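PDB 1ZBM: 1,4-dihydroxy-6-naphtoate synthase from Archaeoglobus fulgidus, which probably converts cyclic dehypoxanthinylfutalosinate into 1,4-dihydroxy-6-naphthoate and dihydroxyacetone, a step of menaquinone biosynthesis. Local coordinates for residues K75-G86 / P180-R190; P91-L101 / Y158-L169. One frame throughout, in Å; residues are numbered along the deposited sequence.

Contact 1 of 2, residues K75-G86 / P180-R190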
loop_
_atom_site.group_PDB
_atom_site.type_symbol
_atom_site.label_atom_id
_atom_site.label_comp_id
_atom_site.label_asym_id
_atom_site.label_seq_id
_atom_site.Cartn_x
_atom_site.Cartn_y
_atom_site.Cartn_z
ATOM N N LYS A 75 -9.542 16.853 -2.520
ATOM C CA LYS A 75 -9.003 17.035 -3.859
ATOM C C LYS A 75 -8.899 15.717 -4.633
ATOM O O LYS A 75 -8.782 15.714 -5.861
ATOM C CB LYS A 75 -7.623 17.689 -3.773
ATOM C CG LYS A 75 -7.642 19.163 -3.373
ATOM C CD LYS A 75 -8.484 19.987 -4.342
ATOM C CE LYS A 75 -8.107 21.455 -4.293
ATOM N NZ LYS A 75 -7.934 21.927 -2.897
ATOM N N TYR A 76 -8.961 14.604 -3.913
ATOM C CA TYR A 76 -8.844 13.285 -4.521
ATOM C C TYR A 76 -10.010 12.371 -4.181
ATOM O O TYR A 76 -10.644 12.534 -3.142
ATOM C CB TYR A 76 -7.555 12.616 -4.032
ATOM C CG TYR A 76 -6.276 13.106 -4.685
ATOM C CD1 TYR A 76 -5.913 12.673 -5.961
ATOM C CD2 TYR A 76 -5.430 13.998 -4.025
ATOM C CE1 TYR A 76 -4.740 13.112 -6.568
ATOM C CE2 TYR A 76 -4.256 14.447 -4.620
ATOM C CZ TYR A 76 -3.917 14.001 -5.895
ATOM O OH TYR A 76 -2.781 14.463 -6.500
ATOM N N ARG A 77 -10.303 11.415 -5.057
ATOM C CA ARG A 77 -11.348 10.439 -4.764
ATOM C C ARG A 77 -10.744 9.064 -5.015
ATOM O O ARG A 77 -9.784 8.931 -5.777
ATOM C CB ARG A 77 -12.586 10.636 -5.634
ATOM C CG ARG A 77 -12.498 10.085 -7.028
ATOM C CD ARG A 77 -13.860 10.168 -7.688
ATOM N NE ARG A 77 -13.796 9.863 -9.110
ATOM C CZ ARG A 77 -13.596 8.648 -9.609
ATOM N NH1 ARG A 77 -13.437 7.607 -8.794
ATOM N NH2 ARG A 77 -13.565 8.476 -10.925
ATOM N N ILE A 78 -11.296 8.046 -4.366
ATOM C CA ILE A 78 -10.777 6.698 -4.513
ATOM C C ILE A 78 -11.157 6.072 -5.839
ATOM O O ILE A 78 -12.324 6.075 -6.228
ATOM C CB ILE A 78 -11.273 5.782 -3.391
ATOM C CG1 ILE A 78 -10.976 6.424 -2.030
ATOM C CG2 ILE A 78 -10.562 4.436 -3.485
ATOM C CD1 ILE A 78 -11.772 5.824 -0.884
ATOM N N LEU A 79 -10.163 5.544 -6.548
ATOM C CA LEU A 79 -10.425 4.895 -7.836
ATOM C C LEU A 79 -10.858 3.452 -7.561
ATOM O O LEU A 79 -10.289 2.780 -6.708
ATOM C CB LEU A 79 -9.163 4.934 -8.689
ATOM C CG LEU A 79 -9.368 4.654 -10.165
ATOM C CD1 LEU A 79 -10.117 5.813 -10.840
ATOM C CD2 LEU A 79 -7.984 4.473 -10.805
ATOM N N SER A 80 -11.857 2.961 -8.279
ATOM C CA SER A 80 -12.333 1.604 -8.021
ATOM C C SER A 80 -11.267 0.516 -8.167
ATOM O O SER A 80 -11.369 -0.527 -7.534
ATOM C CB SER A 80 -13.522 1.291 -8.923
ATOM O OG SER A 80 -14.562 2.256 -8.714
ATOM N N ALA A 81 -10.237 0.774 -8.969
ATOM C CA ALA A 81 -9.171 -0.193 -9.194
ATOM C C ALA A 81 -7.798 0.294 -8.733
ATOM O O ALA A 81 -7.472 1.481 -8.844
ATOM C CB ALA A 81 -9.109 -0.551 -10.674
ATOM N N GLY A 82 -6.990 -0.636 -8.232
ATOM C CA GLY A 82 -5.655 -0.293 -7.786
ATOM C C GLY A 82 -5.414 -0.461 -6.304
ATOM O O GLY A 82 -4.264 -0.474 -5.869
ATOM N N ALA A 83 -6.480 -0.595 -5.522
ATOM C CA ALA A 83 -6.324 -0.744 -4.075
ATOM C C ALA A 83 -5.632 -2.044 -3.674
ATOM O O ALA A 83 -5.714 -3.045 -4.379
ATOM C CB ALA A 83 -7.700 -0.659 -3.391
ATOM N N SER A 84 -4.933 -2.014 -2.547
ATOM C CA SER A 84 -4.278 -3.203 -2.033
ATOM C C SER A 84 -5.012 -3.485 -0.719
ATOM O O SER A 84 -5.129 -2.607 0.140
ATOM C CB SER A 84 -2.772 -2.969 -1.817
ATOM O OG SER A 84 -2.511 -1.963 -0.854
ATOM N N VAL A 85 -5.528 -4.703 -0.581
ATOM C CA VAL A 85 -6.308 -5.069 0.593
ATOM C C VAL A 85 -5.875 -6.386 1.226
ATOM O O VAL A 85 -5.802 -7.415 0.555
ATOM C CB VAL A 85 -7.819 -5.142 0.212
ATOM C CG1 VAL A 85 -8.676 -5.501 1.426
ATOM C CG2 VAL A 85 -8.264 -3.799 -0.349
ATOM N N GLY A 86 -5.579 -6.346 2.522
ATOM C CA GLY A 86 -5.165 -7.549 3.217
ATOM C C GLY A 86 -6.408 -8.322 3.596
ATOM O O GLY A 86 -7.448 -7.728 3.865
ATOM N N PRO A 180 -12.377 -7.096 5.080
ATOM C CA PRO A 180 -11.001 -7.043 4.566
ATOM C C PRO A 180 -10.280 -5.799 5.119
ATOM O O PRO A 180 -10.925 -4.886 5.628
ATOM C CB PRO A 180 -11.206 -6.980 3.055
ATOM C CG PRO A 180 -12.488 -7.733 2.850
ATOM C CD PRO A 180 -13.353 -7.230 3.984
ATOM N N LEU A 181 -8.956 -5.756 5.005
ATOM C CA LEU A 181 -8.173 -4.632 5.521
ATOM C C LEU A 181 -7.612 -3.709 4.420
ATOM O O LEU A 181 -6.655 -4.077 3.730
ATOM C CB LEU A 181 -7.002 -5.177 6.352
ATOM C CG LEU A 181 -6.372 -4.338 7.472
ATOM C CD1 LEU A 181 -4.988 -4.903 7.808
ATOM C CD2 LEU A 181 -6.266 -2.896 7.062
ATOM N N PRO A 182 -8.184 -2.496 4.258
ATOM C CA PRO A 182 -7.748 -1.514 3.251
ATOM C C PRO A 182 -6.363 -0.978 3.587
ATOM O O PRO A 182 -6.182 -0.380 4.646
ATOM C CB PRO A 182 -8.795 -0.402 3.354
ATOM C CG PRO A 182 -9.956 -1.046 4.045
ATOM C CD PRO A 182 -9.315 -1.967 5.034
ATOM N N LEU A 183 -5.390 -1.160 2.696
ATOM C CA LEU A 183 -4.035 -0.674 2.976
ATOM C C LEU A 183 -3.578 0.443 2.043
ATOM O O LEU A 183 -3.331 1.563 2.486
ATOM C CB LEU A 183 -3.040 -1.831 2.914
ATOM C CG LEU A 183 -3.273 -2.926 3.947
ATOM C CD1 LEU A 183 -2.458 -4.137 3.571
ATOM C CD2 LEU A 183 -2.898 -2.413 5.343
ATOM N N GLY A 184 -3.447 0.121 0.761
ATOM C CA GLY A 184 -3.032 1.105 -0.215
ATOM C C GLY A 184 -4.185 1.352 -1.162
ATOM O O GLY A 184 -4.973 0.445 -1.427
ATOM N N LEU A 185 -4.303 2.566 -1.678
ATOM C CA LEU A 185 -5.399 2.880 -2.589
ATOM C C LEU A 185 -4.928 3.618 -3.836
ATOM O O LEU A 185 -3.870 4.248 -3.849
ATOM C CB LEU A 185 -6.425 3.760 -1.875
ATOM C CG LEU A 185 -7.040 3.320 -0.547
ATOM C CD1 LEU A 185 -7.757 4.510 0.072
ATOM C CD2 LEU A 185 -7.998 2.159 -0.755
ATOM N N ASN A 186 -5.720 3.542 -4.892
ATOM C CA ASN A 186 -5.376 4.287 -6.079
ATOM C C ASN A 186 -6.284 5.508 -6.016
ATOM O O ASN A 186 -7.496 5.375 -5.887
ATOM C CB ASN A 186 -5.630 3.487 -7.353
ATOM C CG ASN A 186 -4.403 3.420 -8.235
ATOM O OD1 ASN A 186 -4.494 3.197 -9.446
ATOM N ND2 ASN A 186 -3.239 3.610 -7.628
ATOM N N ALA A 187 -5.683 6.690 -6.089
ATOM C CA ALA A 187 -6.415 7.940 -5.992
ATOM C C ALA A 187 -6.331 8.791 -7.263
ATOM O O ALA A 187 -5.251 8.960 -7.841
ATOM C CB ALA A 187 -5.891 8.731 -4.802
ATOM N N ILE A 188 -7.473 9.333 -7.685
ATOM C CA ILE A 188 -7.524 10.177 -8.878
ATOM C C ILE A 188 -8.064 11.571 -8.536
ATOM O O ILE A 188 -9.117 11.702 -7.916
ATOM C CB ILE A 188 -8.376 9.508 -10.014
ATOM C CG1 ILE A 188 -8.394 10.391 -11.267
ATOM C CG2 ILE A 188 -9.780 9.246 -9.543
ATOM C CD1 ILE A 188 -8.957 9.685 -12.480
ATOM N N ARG A 189 -7.319 12.601 -8.945
ATOM C CA ARG A 189 -7.668 13.991 -8.674
ATOM C C ARG A 189 -9.110 14.255 -9.108
ATOM O O ARG A 189 -9.563 13.726 -10.120
ATOM C CB ARG A 189 -6.671 14.927 -9.392
ATOM C CG ARG A 189 -6.341 16.233 -8.636
ATOM C CD ARG A 189 -5.031 16.903 -9.107
ATOM N NE ARG A 189 -5.093 17.358 -10.494
ATOM C CZ ARG A 189 -4.031 17.649 -11.246
ATOM N NH1 ARG A 189 -2.800 17.536 -10.750
ATOM N NH2 ARG A 189 -4.203 18.036 -12.506
ATOM N N ARG A 190 -9.840 15.058 -8.343
ATOM C CA ARG A 190 -11.237 15.317 -8.667
ATOM C C ARG A 190 -11.485 16.304 -9.804
ATOM O O ARG A 190 -12.603 16.387 -10.317
ATOM C CB ARG A 190 -11.978 15.786 -7.410
ATOM C CG ARG A 190 -12.092 14.734 -6.299
ATOM C CD ARG A 190 -12.669 15.356 -5.028
ATOM N NE ARG A 190 -12.746 14.425 -3.905
ATOM C CZ ARG A 190 -13.653 13.462 -3.788
ATOM N NH1 ARG A 190 -14.572 13.289 -4.727
ATOM N NH2 ARG A 190 -13.642 12.678 -2.719
HETATM O O HOH W 1 -12.428 12.411 -10.187
HETATM O O HOH W 2 -8.017 2.157 -5.305
#

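Contact 2 of 2, residues P91-L101 / Y158-L169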
loop_
_atom_site.group_PDB
_atom_site.type_symbol
_atom_site.label_atom_id
_atom_site.label_comp_id
_atom_site.label_asym_id
_atom_site.label_seq_id
_atom_site.Cartn_x
_atom_site.Cartn_y
_atom_site.Cartn_z
ATOM N N PRO A 91 0.330 -5.818 7.379
ATOM C CA PRO A 91 1.551 -5.360 8.053
ATOM C C PRO A 91 1.731 -5.950 9.442
ATOM O O PRO A 91 0.776 -6.397 10.074
ATOM C CB PRO A 91 1.386 -3.842 8.082
ATOM C CG PRO A 91 -0.106 -3.662 8.097
ATOM C CD PRO A 91 -0.547 -4.676 7.070
ATOM N N VAL A 92 2.964 -5.958 9.918
ATOM C CA VAL A 92 3.228 -6.497 11.237
ATOM C C VAL A 92 4.367 -5.748 11.893
ATOM O O VAL A 92 5.080 -4.987 11.247
ATOM C CB VAL A 92 3.606 -7.987 11.151
ATOM C CG1 VAL A 92 2.424 -8.812 10.638
ATOM C CG2 VAL A 92 4.804 -8.157 10.227
ATOM N N VAL A 93 4.516 -5.954 13.192
ATOM C CA VAL A 93 5.600 -5.344 13.927
ATOM C C VAL A 93 6.448 -6.549 14.339
ATOM O O VAL A 93 5.926 -7.541 14.845
ATOM C CB VAL A 93 5.072 -4.572 15.150
ATOM C CG1 VAL A 93 6.228 -4.092 16.011
ATOM C CG2 VAL A 93 4.244 -3.381 14.676
ATOM N N VAL A 94 7.746 -6.477 14.075
ATOM C CA VAL A 94 8.644 -7.575 14.392
ATOM C C VAL A 94 9.723 -7.153 15.382
ATOM O O VAL A 94 10.044 -5.964 15.489
ATOM C CB VAL A 94 9.347 -8.091 13.124
ATOM C CG1 VAL A 94 10.339 -7.042 12.618
ATOM C CG2 VAL A 94 10.059 -9.382 13.422
ATOM N N ALA A 95 10.292 -8.132 16.087
ATOM C CA ALA A 95 11.343 -7.871 17.076
ATOM C C ALA A 95 12.268 -9.078 17.239
ATOM O O ALA A 95 11.941 -10.174 16.801
ATOM C CB ALA A 95 10.718 -7.505 18.420
ATOM N N LYS A 96 13.428 -8.881 17.862
ATOM C CA LYS A 96 14.365 -9.985 18.030
ATOM C C LYS A 96 13.795 -11.060 18.960
ATOM O O LYS A 96 14.181 -12.229 18.885
ATOM C CB LYS A 96 15.712 -9.463 18.539
ATOM C CG LYS A 96 16.296 -8.367 17.648
ATOM C CD LYS A 96 17.686 -7.911 18.095
ATOM C CE LYS A 96 18.720 -9.008 17.881
ATOM N NZ LYS A 96 20.108 -8.534 18.098
ATOM N N SER A 97 12.862 -10.665 19.822
ATOM C CA SER A 97 12.210 -11.598 20.742
ATOM C C SER A 97 10.825 -11.055 21.101
ATOM O O SER A 97 10.460 -9.954 20.695
ATOM C CB SER A 97 13.041 -11.770 22.016
ATOM O OG SER A 97 12.987 -10.611 22.831
ATOM N N GLU A 98 10.055 -11.820 21.869
ATOM C CA GLU A 98 8.719 -11.389 22.263
ATOM C C GLU A 98 8.759 -10.252 23.278
ATOM O O GLU A 98 9.422 -10.352 24.307
ATOM C CB GLU A 98 7.932 -12.563 22.854
ATOM C CG GLU A 98 6.993 -13.254 21.869
ATOM C CD GLU A 98 7.722 -14.006 20.773
ATOM O OE1 GLU A 98 7.064 -14.436 19.797
ATOM O OE2 GLU A 98 8.956 -14.178 20.891
ATOM N N ILE A 99 8.059 -9.167 22.972
ATOM C CA ILE A 99 7.982 -8.012 23.866
ATOM C C ILE A 99 6.547 -7.513 23.855
ATOM O O ILE A 99 5.732 -8.014 23.090
ATOM C CB ILE A 99 8.922 -6.866 23.420
ATOM C CG1 ILE A 99 8.858 -6.678 21.903
ATOM C CG2 ILE A 99 10.343 -7.157 23.865
ATOM C CD1 ILE A 99 9.807 -5.618 21.388
ATOM N N SER A 100 6.230 -6.528 24.691
ATOM C CA SER A 100 4.866 -6.012 24.737
ATOM C C SER A 100 4.627 -4.822 23.808
ATOM O O SER A 100 3.497 -4.595 23.371
ATOM C CB SER A 100 4.486 -5.621 26.171
ATOM O OG SER A 100 5.195 -4.472 26.600
ATOM N N LEU A 101 5.685 -4.070 23.516
ATOM C CA LEU A 101 5.621 -2.896 22.642
ATOM C C LEU A 101 5.230 -1.599 23.345
ATOM O O LEU A 101 5.502 -0.508 22.840
ATOM C CB LEU A 101 4.667 -3.129 21.461
ATOM C CG LEU A 101 5.120 -4.060 20.320
ATOM C CD1 LEU A 101 4.026 -4.147 19.251
ATOM C CD2 LEU A 101 6.410 -3.542 19.723
ATOM N N TYR A 158 10.458 -11.719 7.271
ATOM C CA TYR A 158 11.114 -11.441 8.543
ATOM C C TYR A 158 11.727 -12.669 9.218
ATOM O O TYR A 158 12.763 -12.567 9.881
ATOM C CB TYR A 158 10.133 -10.721 9.492
ATOM C CG TYR A 158 8.962 -11.560 9.960
ATOM C CD1 TYR A 158 9.140 -12.569 10.896
ATOM C CD2 TYR A 158 7.680 -11.358 9.456
ATOM C CE1 TYR A 158 8.077 -13.358 11.320
ATOM C CE2 TYR A 158 6.600 -12.149 9.875
ATOM C CZ TYR A 158 6.815 -13.147 10.808
ATOM O OH TYR A 158 5.781 -13.959 11.219
ATOM N N ALA A 159 11.104 -13.829 9.041
ATOM C CA ALA A 159 11.615 -15.064 9.646
ATOM C C ALA A 159 13.023 -15.443 9.167
ATOM O O ALA A 159 13.762 -16.117 9.886
ATOM C CB ALA A 159 10.642 -16.222 9.377
ATOM N N ASP A 160 13.391 -15.006 7.962
ATOM C CA ASP A 160 14.717 -15.312 7.416
ATOM C C ASP A 160 15.831 -14.621 8.208
ATOM O O ASP A 160 16.996 -15.006 8.111
ATOM C CB ASP A 160 14.851 -14.864 5.953
ATOM C CG ASP A 160 13.796 -15.464 5.039
ATOM O OD1 ASP A 160 13.296 -16.573 5.317
ATOM O OD2 ASP A 160 13.486 -14.820 4.019
ATOM N N TYR A 161 15.471 -13.594 8.974
ATOM C CA TYR A 161 16.445 -12.841 9.761
ATOM C C TYR A 161 16.363 -13.263 11.214
ATOM O O TYR A 161 16.894 -12.587 12.094
ATOM C CB TYR A 161 16.151 -11.347 9.667
ATOM C CG TYR A 161 15.997 -10.846 8.259
ATOM C CD1 TYR A 161 17.106 -10.642 7.446
ATOM C CD2 TYR A 161 14.736 -10.566 7.741
ATOM C CE1 TYR A 161 16.966 -10.165 6.154
ATOM C CE2 TYR A 161 14.580 -10.091 6.449
ATOM C CZ TYR A 161 15.700 -9.887 5.660
ATOM O OH TYR A 161 15.563 -9.380 4.387
ATOM N N GLY A 162 15.687 -14.378 11.460
ATOM C CA GLY A 162 15.543 -14.865 12.816
ATOM C C GLY A 162 14.650 -13.976 13.665
ATOM O O GLY A 162 14.691 -14.046 14.891
ATOM N N LEU A 163 13.846 -13.135 13.021
ATOM C CA LEU A 163 12.949 -12.245 13.744
ATOM C C LEU A 163 11.571 -12.890 13.836
ATOM O O LEU A 163 11.261 -13.827 13.093
ATOM C CB LEU A 163 12.835 -10.894 13.027
ATOM C CG LEU A 163 14.072 -9.994 12.859
ATOM C CD1 LEU A 163 13.721 -8.845 11.920
ATOM C CD2 LEU A 163 14.550 -9.464 14.206
ATOM N N LYS A 164 10.755 -12.404 14.764
ATOM C CA LYS A 164 9.407 -12.923 14.927
ATOM C C LYS A 164 8.392 -11.820 15.168
ATOM O O LYS A 164 8.703 -10.768 15.727
ATOM C CB LYS A 164 9.334 -13.951 16.064
ATOM C CG LYS A 164 10.264 -13.708 17.235
ATOM C CD LYS A 164 11.631 -14.342 16.996
ATOM C CE LYS A 164 11.536 -15.870 16.884
ATOM N NZ LYS A 164 11.010 -16.514 18.135
ATOM N N CYS A 165 7.174 -12.079 14.715
ATOM C CA CYS A 165 6.079 -11.146 14.852
ATOM C C CYS A 165 5.640 -11.019 16.308
ATOM O O CYS A 165 5.372 -12.020 16.990
ATOM C CB CYS A 165 4.901 -11.603 13.986
ATOM S SG CYS A 165 3.425 -10.577 14.141
ATOM N N VAL A 166 5.586 -9.777 16.782
ATOM C CA VAL A 166 5.166 -9.477 18.147
ATOM C C VAL A 166 3.786 -8.832 18.119
ATOM O O VAL A 166 3.105 -8.767 19.139
ATOM C CB VAL A 166 6.156 -8.522 18.844
ATOM C CG1 VAL A 166 7.509 -9.197 18.998
ATOM C CG2 VAL A 166 6.301 -7.236 18.042
ATOM N N LEU A 167 3.387 -8.334 16.950
ATOM C CA LEU A 167 2.062 -7.728 16.769
ATOM C C LEU A 167 1.640 -7.988 15.333
ATOM O O LEU A 167 2.279 -7.515 14.388
ATOM C CB LEU A 167 2.094 -6.208 17.029
ATOM C CG LEU A 167 0.768 -5.434 17.166
ATOM C CD1 LEU A 167 1.041 -3.925 17.221
ATOM C CD2 LEU A 167 -0.159 -5.732 16.007
ATOM N N ASP A 168 0.569 -8.752 15.170
ATOM C CA ASP A 168 0.058 -9.044 13.830
ATOM C C ASP A 168 -1.116 -8.085 13.632
ATOM O O ASP A 168 -2.201 -8.315 14.150
ATOM C CB ASP A 168 -0.409 -10.508 13.736
ATOM C CG ASP A 168 -0.764 -10.918 12.326
ATOM O OD1 ASP A 168 -1.619 -10.239 11.698
ATOM O OD2 ASP A 168 -0.182 -11.918 11.832
ATOM N N LEU A 169 -0.874 -7.007 12.896
ATOM C CA LEU A 169 -1.880 -5.992 12.655
ATOM C C LEU A 169 -3.185 -6.534 12.089
ATOM O O LEU A 169 -4.254 -5.969 12.336
ATOM C CB LEU A 169 -1.315 -4.888 11.756
ATOM C CG LEU A 169 -0.241 -4.047 12.441
ATOM C CD1 LEU A 169 0.436 -3.138 11.440
ATOM C CD2 LEU A 169 -0.872 -3.233 13.561
HETATM O O HOH W 3 -0.784 -8.814 9.820
#

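Contact 1 of 2, residues K75-G86 / P180-R190
A largely buried antiparallel pairing joins strand 76-86, an edge strand of a five-stranded mixed sheet, to strand 181-189, with Y76 facing R189 at one end and G86 facing L181 at the other. R77 and I188 exchange both backbone bonds, and their side chains run alongside each other: the extended R77 chain lays one guanidinium face over I188 CG2, 3.9 Å above the plane, while NH2 reaches Q197. With an alanine here, I188 CG2 is likely to lose its cover and Q197 OE1 this donor. R190 lies along K75 and Y76, one guanidinium face lying over R77 CB, which sits 3.3 Å from the plane and toward the rim, and gives NH2 to D73 O. Y76 lays one ring face over R189 CG and sends its hydroxyl to Y59 O. Such a pair of strands fits the type 2 periplasmic binding protein fold, in which they lead to the crossings between two lobes. Between the paired ends the 76-86 strand loops out; L79 N still bonds N186 O (2.8 Å), water 2 bridges L79 O and N186 N, N186 CB lies 3.1 Å from A81 O, and a CB on G82 would run into N186 CG. S84 O takes both L183 N (2.9 Å) and G184 N (3.3 Å), a classic beta bulge. V85 CG1 packs tightly across P180 CB, 3.4 Å away.

Contact 2 of 2, residues P91-L101 / Y158-L169
P91 meets L169 at about a right angle, CG against CD1 at a tight 3.4 Å, and its carbonyl takes a weak bond from L169 N. Water 3 donates to both P91 O and D168 OD1, the same carboxylate oxygen that caps the start of helix 169-174 through D171 N. C165 lies on the same face as V92, and its SG, anti to the backbone N (chi1 177°), comes to 4.0 Å from V92 CB. V93 is held by backbone at both its N and its O: its N bonds L167 O in the carbonyl plane (3.0 Å), and its O receives V166 N (3.0 Å) and, weakly, L167 N. This classic beta bulge shifts the register by one as strand 164-168 turns its corner. V93 CG1 also packs obliquely on V166 CG2 at 3.7 Å. V94, on the face shared with V92, sets CG1 near L163 CD1. A95 closes a two-way backbone pair with K164 and touches V166 CG1 with its CB at 3.7 Å. K96 brushes L163 CD2 with its CG before running out to E143. The chain then curls round V166: S97 O and I99 CG1 lie by V166 CG1, while L101 CD1 reaches L167 CB (3.6 Å). E98 crosses K164, but their charged ends stay beyond salt-bridge range. Cohesion therefore rests on backbone bonds at the sheet's edge and on branched aliphatic side chains gathered round V166, with charge pairing across the contact contributing probably little.

Contacts 1 and 2 each pair an edge strand of a five-stranded sheet with its neighbour, and their centres lie 28 Å apart on opposite sides of the chain's centre. Strands 76-86 and 92-95 are consecutive, so the chain passes from one sheet to the other between them; helix 169-174 and what follows carry it back from 164-168 to 181-189. The contacts meet at this crossing, where L183 CD2 packs on P91 CD at 3.7 Å. The predicted substrate site lies here too: the side chains of L183 and T114 are about 4 Å apart, as are those of P91 and A115. S84 and P91 each lie about 9 Å from H152, the predicted proton acceptor, side chain to side chain.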